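Local coordinates for nitrogenase molybdenum-iron protein beta chain (Clostridium pasteurianum, PDB 4WES) that pairs with the alpha chain to form the molybdenum-iron component of nitrogenase, which reduces dinitrogen to ammonia, and shares an [8Fe-7S] cluster with that chain, at residues B[18-23]-B[372-377]; B[319-324]-B[341-346]; B[390-395]-B[410-415]. All blocks are in the same frame, centred on the assembly; numbering follows the deposited sequence.

Contact 1 (B[18-23]-B[372-377]); sequences NPAKTC and GDFFDV. With CLF (Fe(8)-S(7) cluster), chain H.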
loop_
_atom_site.group_PDB
_atom_site.type_symbol
_atom_site.label_atom_id
_atom_site.label_comp_id
_atom_site.label_asym_id
_atom_site.label_seq_id
_atom_site.Cartn_x
_atom_site.Cartn_y
_atom_site.Cartn_z
ATOM N N ASN B 18 -19.905 17.929 4.587
ATOM C CA ASN B 18 -18.834 16.927 4.565
ATOM C C ASN B 18 -17.934 17.062 5.801
ATOM O O ASN B 18 -16.733 17.365 5.712
ATOM C CB ASN B 18 -18.041 16.980 3.273
ATOM C CG ASN B 18 -18.864 16.626 2.056
ATOM O OD1 ASN B 18 -20.051 16.336 2.156
ATOM N ND2 ASN B 18 -18.222 16.651 0.894
ATOM N N PRO B 19 -18.508 16.865 6.991
ATOM C CA PRO B 19 -17.828 17.219 8.240
ATOM C C PRO B 19 -16.588 16.373 8.562
ATOM O O PRO B 19 -16.525 15.188 8.249
ATOM C CB PRO B 19 -18.927 17.032 9.276
ATOM C CG PRO B 19 -19.761 15.934 8.734
ATOM C CD PRO B 19 -19.841 16.285 7.253
ATOM N N ALA B 20 -15.674 17.018 9.289
ATOM C CA ALA B 20 -14.453 16.401 9.796
ATOM C C ALA B 20 -14.608 16.037 11.288
ATOM O O ALA B 20 -13.691 16.232 12.094
ATOM C CB ALA B 20 -13.262 17.287 9.541
ATOM N N LYS B 21 -15.765 15.475 11.617
ATOM C CA LYS B 21 -16.094 15.009 12.961
ATOM C C LYS B 21 -17.394 14.238 12.855
ATOM O O LYS B 21 -18.130 14.368 11.857
ATOM C CB LYS B 21 -16.314 16.181 13.941
ATOM C CG LYS B 21 -17.431 17.136 13.526
ATOM C CD LYS B 21 -17.961 17.999 14.651
ATOM C CE LYS B 21 -19.045 18.936 14.125
ATOM N NZ LYS B 21 -19.672 19.756 15.189
ATOM N N THR B 22 -17.712 13.477 13.907
ATOM C CA THR B 22 -19.074 13.051 14.121
ATOM C C THR B 22 -19.453 13.369 15.593
ATOM O O THR B 22 -18.725 14.112 16.237
ATOM C CB THR B 22 -19.297 11.587 13.702
ATOM O OG1 THR B 22 -20.700 11.351 13.748
ATOM C CG2 THR B 22 -18.526 10.581 14.524
ATOM N N CYS B 23 -20.611 12.910 16.041
ATOM C CA CYS B 23 -21.105 13.342 17.355
ATOM C C CYS B 23 -20.564 12.514 18.505
ATOM O O CYS B 23 -20.067 11.387 18.361
ATOM C CB CYS B 23 -22.635 13.377 17.387
ATOM S SG CYS B 23 -23.489 11.847 16.917
ATOM N N GLY B 372 -13.260 23.246 10.611
ATOM C CA GLY B 372 -13.307 23.198 9.146
ATOM C C GLY B 372 -13.822 21.828 8.713
ATOM O O GLY B 372 -13.979 20.917 9.522
ATOM N N ASP B 373 -14.090 21.713 7.408
ATOM C CA ASP B 373 -14.637 20.465 6.895
ATOM C C ASP B 373 -13.953 20.050 5.589
ATOM O O ASP B 373 -13.033 20.723 5.106
ATOM C CB ASP B 373 -16.174 20.551 6.810
ATOM C CG ASP B 373 -16.672 21.708 5.965
ATOM O OD1 ASP B 373 -16.072 21.985 4.905
ATOM O OD2 ASP B 373 -17.704 22.294 6.343
ATOM N N PHE B 374 -14.337 18.892 5.054
ATOM C CA PHE B 374 -13.728 18.386 3.824
ATOM C C PHE B 374 -14.047 19.258 2.620
ATOM O O PHE B 374 -13.337 19.195 1.631
ATOM C CB PHE B 374 -14.170 16.946 3.547
ATOM C CG PHE B 374 -13.483 15.867 4.362
ATOM C CD1 PHE B 374 -12.350 15.249 3.889
ATOM C CD2 PHE B 374 -13.963 15.469 5.601
ATOM C CE1 PHE B 374 -11.735 14.238 4.580
ATOM C CE2 PHE B 374 -13.344 14.463 6.323
ATOM C CZ PHE B 374 -12.217 13.860 5.805
ATOM N N PHE B 375 -15.143 20.018 2.671
ATOM C CA PHE B 375 -15.440 20.949 1.576
ATOM C C PHE B 375 -14.440 22.090 1.585
ATOM O O PHE B 375 -13.899 22.444 0.514
ATOM C CB PHE B 375 -16.900 21.412 1.713
ATOM C CG PHE B 375 -17.440 22.163 0.527
ATOM C CD1 PHE B 375 -18.199 21.532 -0.436
ATOM C CD2 PHE B 375 -17.242 23.527 0.404
ATOM C CE1 PHE B 375 -18.746 22.219 -1.494
ATOM C CE2 PHE B 375 -17.781 24.211 -0.675
ATOM C CZ PHE B 375 -18.553 23.569 -1.610
ATOM N N ASP B 376 -14.164 22.646 2.760
ATOM C CA ASP B 376 -13.108 23.671 2.870
ATOM C C ASP B 376 -11.803 23.192 2.262
ATOM O O ASP B 376 -11.184 23.884 1.448
ATOM C CB ASP B 376 -12.824 23.993 4.327
ATOM C CG ASP B 376 -13.931 24.783 5.030
ATOM O OD1 ASP B 376 -14.483 25.739 4.434
ATOM O OD2 ASP B 376 -14.162 24.482 6.227
ATOM N N VAL B 377 -11.331 22.003 2.683
ATOM C CA VAL B 377 -10.012 21.604 2.266
ATOM C C VAL B 377 -9.987 21.398 0.752
ATOM O O VAL B 377 -8.987 21.703 0.095
ATOM C CB VAL B 377 -9.500 20.399 3.053
ATOM C CG1 VAL B 377 -8.123 19.977 2.541
ATOM C CG2 VAL B 377 -9.360 20.775 4.510
HETATM FE FE1 CLF H . -32.381 11.243 16.644
HETATM FE FE2 CLF H . -30.467 9.653 16.437
HETATM FE FE3 CLF H . -32.371 9.548 14.437
HETATM FE FE4 CLF H . -30.654 11.630 14.711
HETATM S S1 CLF H . -30.165 12.045 17.011
HETATM S S2A CLF H . -32.630 8.923 16.656
HETATM S S4A CLF H . -30.105 9.487 14.164
HETATM S S3A CLF H . -32.947 11.810 14.454
HETATM FE FE5 CLF H . -27.416 12.774 15.023
HETATM FE FE6 CLF H . -27.472 13.852 18.475
HETATM FE FE7 CLF H . -25.790 12.138 17.135
HETATM FE FE8 CLF H . -28.155 10.927 17.555
HETATM S S2B CLF H . -26.495 14.210 16.432
HETATM S S3B CLF H . -26.801 11.755 19.184
HETATM S S4B CLF H . -26.814 10.663 15.683
HETATM O O HOH W 1 -15.313 17.163 0.190
HETATM O O HOH W 2 -16.310 19.678 10.258
#

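Contact 2 (B[319-324]-B[341-346]); sequences GDPDEI and VVTGTP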
loop_
_atom_site.group_PDB
_atom_site.type_symbol
_atom_site.label_atom_id
_atom_site.label_comp_id
_atom_site.label_asym_id
_atom_site.label_seq_id
_atom_site.Cartn_x
_atom_site.Cartn_y
_atom_site.Cartn_z
ATOM N N GLY B 319 -8.526 15.463 10.484
ATOM C CA GLY B 319 -8.889 14.443 11.462
ATOM C C GLY B 319 -9.089 14.985 12.840
ATOM O O GLY B 319 -9.474 16.147 13.019
ATOM N N ASP B 320 -8.873 14.128 13.818
ATOM C CA ASP B 320 -9.162 14.444 15.195
ATOM C C ASP B 320 -7.957 15.161 15.816
ATOM O O ASP B 320 -6.806 14.975 15.408
ATOM C CB ASP B 320 -9.517 13.150 15.932
ATOM C CG ASP B 320 -10.767 12.522 15.427
ATOM O OD1 ASP B 320 -11.623 13.238 14.851
ATOM O OD2 ASP B 320 -10.953 11.294 15.630
ATOM N N PRO B 321 -8.190 16.020 16.832
ATOM C CA PRO B 321 -7.140 16.979 17.165
ATOM C C PRO B 321 -5.879 16.354 17.719
ATOM O O PRO B 321 -4.766 16.758 17.347
ATOM C CB PRO B 321 -7.790 17.921 18.191
ATOM C CG PRO B 321 -9.224 17.679 18.142
ATOM C CD PRO B 321 -9.480 16.364 17.442
ATOM N N ASP B 322 -5.995 15.387 18.645
ATOM C CA ASP B 322 -4.788 14.847 19.260
ATOM C C ASP B 322 -3.881 14.194 18.207
ATOM O O ASP B 322 -2.671 14.423 18.167
ATOM C CB ASP B 322 -5.117 13.828 20.354
ATOM C CG ASP B 322 -5.952 14.397 21.510
ATOM O OD1 ASP B 322 -5.686 15.546 21.924
ATOM O OD2 ASP B 322 -6.859 13.654 21.979
ATOM N N GLU B 323 -4.487 13.341 17.380
ATOM C CA GLU B 323 -3.741 12.614 16.358
ATOM C C GLU B 323 -3.170 13.534 15.292
ATOM O O GLU B 323 -2.051 13.331 14.817
ATOM C CB GLU B 323 -4.678 11.538 15.690
ATOM C CG GLU B 323 -5.834 12.118 14.850
ATOM C CD GLU B 323 -6.882 11.142 14.219
ATOM O OE1 GLU B 323 -6.750 9.922 14.598
ATOM O OE2 GLU B 323 -7.733 11.609 13.256
ATOM N N ILE B 324 -3.926 14.567 14.918
ATOM C CA ILE B 324 -3.462 15.469 13.856
ATOM C C ILE B 324 -2.383 16.441 14.360
ATOM O O ILE B 324 -1.482 16.783 13.618
ATOM C CB ILE B 324 -4.648 16.190 13.179
ATOM C CG1 ILE B 324 -5.555 15.197 12.458
ATOM C CG2 ILE B 324 -4.167 17.274 12.225
ATOM C CD1 ILE B 324 -4.893 14.443 11.300
ATOM N N VAL B 341 -4.407 21.976 7.310
ATOM C CA VAL B 341 -4.488 21.190 8.552
ATOM C C VAL B 341 -5.825 21.517 9.210
ATOM O O VAL B 341 -6.021 22.644 9.670
ATOM C CB VAL B 341 -3.318 21.480 9.496
ATOM C CG1 VAL B 341 -3.291 20.430 10.589
ATOM C CG2 VAL B 341 -1.981 21.510 8.777
ATOM N N VAL B 342 -6.723 20.529 9.268
ATOM C CA VAL B 342 -8.092 20.760 9.705
ATOM C C VAL B 342 -8.577 19.725 10.683
ATOM O O VAL B 342 -8.328 18.526 10.511
ATOM C CB VAL B 342 -9.033 20.815 8.476
ATOM C CG1 VAL B 342 -10.500 20.841 8.871
ATOM C CG2 VAL B 342 -8.696 22.032 7.640
ATOM N N THR B 343 -9.307 20.186 11.701
ATOM C CA THR B 343 -10.120 19.292 12.508
ATOM C C THR B 343 -11.544 19.819 12.563
ATOM O O THR B 343 -11.740 21.045 12.573
ATOM C CB THR B 343 -9.558 19.128 13.936
ATOM O OG1 THR B 343 -10.371 18.173 14.647
ATOM C CG2 THR B 343 -9.524 20.387 14.723
ATOM N N GLY B 344 -12.505 18.916 12.655
ATOM C CA GLY B 344 -13.872 19.309 12.936
ATOM C C GLY B 344 -14.177 19.516 14.400
ATOM O O GLY B 344 -15.227 20.045 14.746
ATOM N N THR B 345 -13.281 19.075 15.279
ATOM C CA THR B 345 -13.526 19.162 16.720
ATOM C C THR B 345 -13.169 20.575 17.192
ATOM O O THR B 345 -12.085 21.066 16.924
ATOM C CB THR B 345 -12.686 18.126 17.451
ATOM O OG1 THR B 345 -13.139 16.806 17.089
ATOM C CG2 THR B 345 -12.827 18.252 18.939
ATOM N N PRO B 346 -14.079 21.230 17.953
ATOM C CA PRO B 346 -13.795 22.578 18.415
ATOM C C PRO B 346 -12.708 22.604 19.481
ATOM O O PRO B 346 -12.438 21.596 20.144
ATOM C CB PRO B 346 -15.123 23.038 18.981
ATOM C CG PRO B 346 -15.856 21.817 19.314
ATOM C CD PRO B 346 -15.429 20.793 18.301
HETATM O O HOH W 3 -12.557 15.800 14.627
#

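Contact 3 (B[390-395]-B[410-415]); sequences ISNTYG and GFPIMD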
loop_
_atom_site.group_PDB
_atom_site.type_symbol
_atom_site.label_atom_id
_atom_site.label_comp_id
_atom_site.label_asym_id
_atom_site.label_seq_id
_atom_site.Cartn_x
_atom_site.Cartn_y
_atom_site.Cartn_z
ATOM N N ILE B 390 -3.911 13.045 3.814
ATOM C CA ILE B 390 -4.026 12.111 4.933
ATOM C C ILE B 390 -5.323 12.391 5.683
ATOM O O ILE B 390 -5.519 13.496 6.182
ATOM C CB ILE B 390 -2.823 12.199 5.902
ATOM C CG1 ILE B 390 -1.485 12.098 5.162
ATOM C CG2 ILE B 390 -2.956 11.125 6.964
ATOM C CD1 ILE B 390 -0.289 12.222 6.047
ATOM N N SER B 391 -6.223 11.408 5.705
ATOM C CA SER B 391 -7.509 11.594 6.339
ATOM C C SER B 391 -8.208 10.264 6.481
ATOM O O SER B 391 -7.708 9.236 6.028
ATOM C CB SER B 391 -8.427 12.537 5.510
ATOM O OG SER B 391 -8.924 11.895 4.327
ATOM N N ASN B 392 -9.438 10.298 7.012
ATOM C CA ASN B 392 -10.254 9.096 7.035
ATOM C C ASN B 392 -10.789 8.805 5.636
ATOM O O ASN B 392 -10.433 9.462 4.642
ATOM C CB ASN B 392 -11.364 9.229 8.085
ATOM C CG ASN B 392 -12.437 10.247 7.707
ATOM O OD1 ASN B 392 -12.661 10.540 6.540
ATOM N ND2 ASN B 392 -13.134 10.747 8.721
ATOM N N THR B 393 -11.646 7.777 5.522
ATOM C CA THR B 393 -12.151 7.328 4.229
ATOM C C THR B 393 -12.681 8.433 3.338
ATOM O O THR B 393 -12.562 8.364 2.105
ATOM C CB THR B 393 -13.180 6.220 4.435
ATOM O OG1 THR B 393 -12.519 5.051 4.919
ATOM C CG2 THR B 393 -13.982 5.863 3.207
ATOM N N TYR B 394 -13.324 9.439 3.924
ATOM C CA TYR B 394 -14.003 10.458 3.113
ATOM C C TYR B 394 -13.057 11.318 2.305
ATOM O O TYR B 394 -13.485 11.946 1.335
ATOM C CB TYR B 394 -14.944 11.293 3.992
ATOM C CG TYR B 394 -16.125 10.470 4.436
ATOM C CD1 TYR B 394 -17.152 10.184 3.541
ATOM C CD2 TYR B 394 -16.233 9.956 5.722
ATOM C CE1 TYR B 394 -18.237 9.401 3.899
ATOM C CE2 TYR B 394 -17.323 9.180 6.081
ATOM C CZ TYR B 394 -18.319 8.914 5.199
ATOM O OH TYR B 394 -19.410 8.159 5.560
ATOM N N GLY B 395 -11.769 11.291 2.621
ATOM C CA GLY B 395 -10.800 11.963 1.755
ATOM C C GLY B 395 -10.652 11.318 0.389
ATOM O O GLY B 395 -10.129 11.945 -0.518
ATOM N N GLY B 410 -6.862 7.609 10.934
ATOM C CA GLY B 410 -7.888 8.081 11.854
ATOM C C GLY B 410 -9.177 7.313 11.737
ATOM O O GLY B 410 -9.180 6.089 11.684
ATOM N N PHE B 411 -10.303 8.032 11.754
ATOM C CA PHE B 411 -11.607 7.414 11.980
ATOM C C PHE B 411 -12.704 8.178 11.254
ATOM O O PHE B 411 -12.738 9.405 11.380
ATOM C CB PHE B 411 -11.911 7.425 13.495
ATOM C CG PHE B 411 -13.290 6.921 13.853
ATOM C CD1 PHE B 411 -13.554 5.591 13.926
ATOM C CD2 PHE B 411 -14.295 7.799 14.156
ATOM C CE1 PHE B 411 -14.831 5.135 14.245
ATOM C CE2 PHE B 411 -15.544 7.380 14.488
ATOM C CZ PHE B 411 -15.828 6.050 14.506
ATOM N N PRO B 412 -13.625 7.481 10.600
ATOM C CA PRO B 412 -13.611 6.043 10.318
ATOM C C PRO B 412 -12.900 5.715 9.006
ATOM O O PRO B 412 -12.988 6.470 8.037
ATOM C CB PRO B 412 -15.105 5.707 10.228
ATOM C CG PRO B 412 -15.717 6.922 9.704
ATOM C CD PRO B 412 -14.900 8.098 10.178
ATOM N N ILE B 413 -12.224 4.561 9.012
ATOM C CA ILE B 413 -11.640 3.970 7.814
ATOM C C ILE B 413 -12.487 2.736 7.546
ATOM O O ILE B 413 -12.409 1.759 8.299
ATOM C CB ILE B 413 -10.159 3.602 7.999
ATOM C CG1 ILE B 413 -9.319 4.837 8.372
ATOM C CG2 ILE B 413 -9.650 2.944 6.749
ATOM C CD1 ILE B 413 -7.922 4.464 8.822
ATOM N N MET B 414 -13.306 2.798 6.492
ATOM C CA MET B 414 -14.393 1.828 6.291
ATOM C C MET B 414 -14.234 1.055 4.983
ATOM O O MET B 414 -15.153 0.313 4.637
ATOM C CB MET B 414 -15.752 2.530 6.286
ATOM C CG MET B 414 -16.008 3.258 7.597
ATOM S SD MET B 414 -17.604 4.056 7.708
ATOM C CE MET B 414 -17.423 5.403 6.543
ATOM N N ASP B 415 -13.099 1.197 4.313
ATOM C CA ASP B 415 -12.981 0.696 2.962
ATOM C C ASP B 415 -11.738 -0.138 2.716
ATOM O O ASP B 415 -11.440 -0.421 1.567
ATOM C CB ASP B 415 -13.099 1.835 1.932
ATOM C CG ASP B 415 -12.106 2.973 2.124
ATOM O OD1 ASP B 415 -11.484 3.090 3.216
ATOM O OD2 ASP B 415 -11.951 3.739 1.147
#

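Contact 1 (B[18-23]-B[372-377])
Phe-374 receives the loop 18-23 with both its backbone and its ring. Its N-H donates to Asn-18 O over 2.9 Å, with an angle of 159° at the hydrogen. The same oxygen lies in the plane of the phenyl ring, at its edge, 3.4 Å from Phe-374 CD2. Pro-19 O also comes to the edge, 3.7 Å from CD2, where the slightly positive ring hydrogens suit a carbonyl oxygen. The first torsion of Phe-374 (chi1 -78°) sets CG beside the backbone N, on the side already engaged by Asn-18 O. Ala-20 is small enough to settle near the ring, its CB 4.3 Å from Phe-374 CE2. Asn-18 has the positive phi and psi of a left-handed conformation, which asparagine tolerates well.

A water bridges the two backbones, accepting from Ala-20 N at 2.9 Å and donating to Gly-372 O at 2.7 Å. A second water accepts an amide proton from Asn-18 ND2 and is only weakly bonded to Phe-374 O, while Asn-18 OD1 accepts from Val-105 N of the alpha chain.

Behind Phe-374, two aspartates fix the start of helix 374-383. Asp-376 N donates to Asp-373 OD1 at 2.9 Å, and Asp-373 N answers by donating to Asp-376 OD2. Salt bridges from Asp-373 to Arg-12 and Arg-16, and from Asp-376 to Arg-12 and Lys-369, would offset the negative charge of the two buried side chains.

Farther along the loop, Cys-23 SG binds the iron atom FE7 of the iron-sulfur cluster at 2.3 Å, a cluster shared with the alpha chain. The arrangement is thus a helix N-terminus closed by a capping box, its first residue bonded to the loop that runs on to a cluster cysteine.

Contact 2 (B[319-324]-B[341-346])
Gly-319 is held to strand 337-343 at both ends of its backbone. Its N donates to Val-342 O over 3.1 Å, nearly in line with that carbonyl, and its own O accepts from Thr-343 OG1 at 2.7 Å, in the carbonyl plane. The hydroxyl is presented by a first torsion of -177°, which sets OG1 anti to the backbone N. Thr-343 OG1 is also an acceptor: Thr-345 N donates to it over 3.1 Å, closing an ST turn, and a water donates to it as well. Threonine suits this place because one hydroxyl can both give and receive.

Asp-320 stands at the N-cap of helix 321-333, yet its carboxylate does no capping. It turns instead to that water, 2.7 Å from OD1, and to His-146 through OD2; the water also meets Thr-345 OG1, which is hydrogen-bonded to Ser-145. The backbone N of Asp-320 donates almost straight, at 177°, to Glu-323 OE2 over 2.8 Å. With no side chain, Gly-319 lets the Glu-323 carboxylate approach so closely. This is the turn of a beta-alpha-beta unit, in which the chain leaves strand 314-318, enters the helix and returns as the neighbouring parallel strand 337-343, as in Rossmann-like domains.

Pro-321 opens the helix, where a residue without an N-H costs no helical bond. Its ring crosses Thr-343 and Thr-345 at about a right angle, with Pro-321 CD 3.4 Å from Thr-343 OG1 and Pro-321 CG 3.6 Å from Thr-345 CB. Two residues on, Glu-323 extends its other oxygen, OE1, to Lys-424 in a salt bridge. Ile-324 then slides past Val-341 in the opposite direction, its CG2 lying 3.7 Å from Val-341 CG1, and Phe-350 of helix 348-360 packs against both of these branched side chains.

Contact 3 (B[390-395]-B[410-415])
Thr-393 and Asp-415 reach toward each other tip to tip. A first torsion of -69° places Thr-393 OG1 beside its backbone N, where it donates to Asp-415 OD1 over 2.8 Å, from above the carboxylate plane, and accepts from Met-414 N at 2.9 Å; threonine suits a place needing both roles. Asp-415 OD2 has its charge partners in Lys-396 and Arg-408.

Asn-392 instead lies alongside Pro-412, both pointing the same way. Its ND2 donates to Phe-411 O over 3.0 Å; the oxygen is close to the amide plane, whereas ND2 stands above the carbonyl plane. Asn-392 OD1 turns back to accept from Tyr-394 N, so that asparagine serves both segments. Thr-393 N bonds to Pro-412 O between these two side-chain pairs, and a cis peptide precedes Pro-412.

Tyr-394 and Met-414 cross obliquely, the methyl CE of Met-414 lying 3.5 Å from Tyr-394 OH and 3.8 Å from Tyr-394 CE2. The tyrosine ring stacks on Trp-84 of the alpha chain and its OH is hydrogen-bonded to Trp-84 O of that chain, while Val-456 of the second beta subunit packs on Thr-393 and Met-414. The arrangement is an Asx turn at the carboxyl end of a parallel strand, set where three subunits meet.

In the fold
All three contacts gather at the carboxyl-end side of one parallel sheet, whose strands run in the order 367-370, 337-343, 314-318, 388-391, 406-408. Their centres are about 10 Å (contacts 1 and 2), 12 Å (1 and 3) and 13 Å (2 and 3) apart. Along the chain, contact 2 falls within the long span that contact 1 closes, and contact 3 follows. Lys-21 and Ala-20 touch Gly-344, and Val-377 packs on Val-342. Phe-374, from helix 374-383, also reaches Asn-392, while Glu-323 touches Gly-410. The loops at the carboxyl ends of these strands thus touch one another in turn, and the N-terminal segment passes beside those of contacts 1 and 2 on its way to the cluster cysteine.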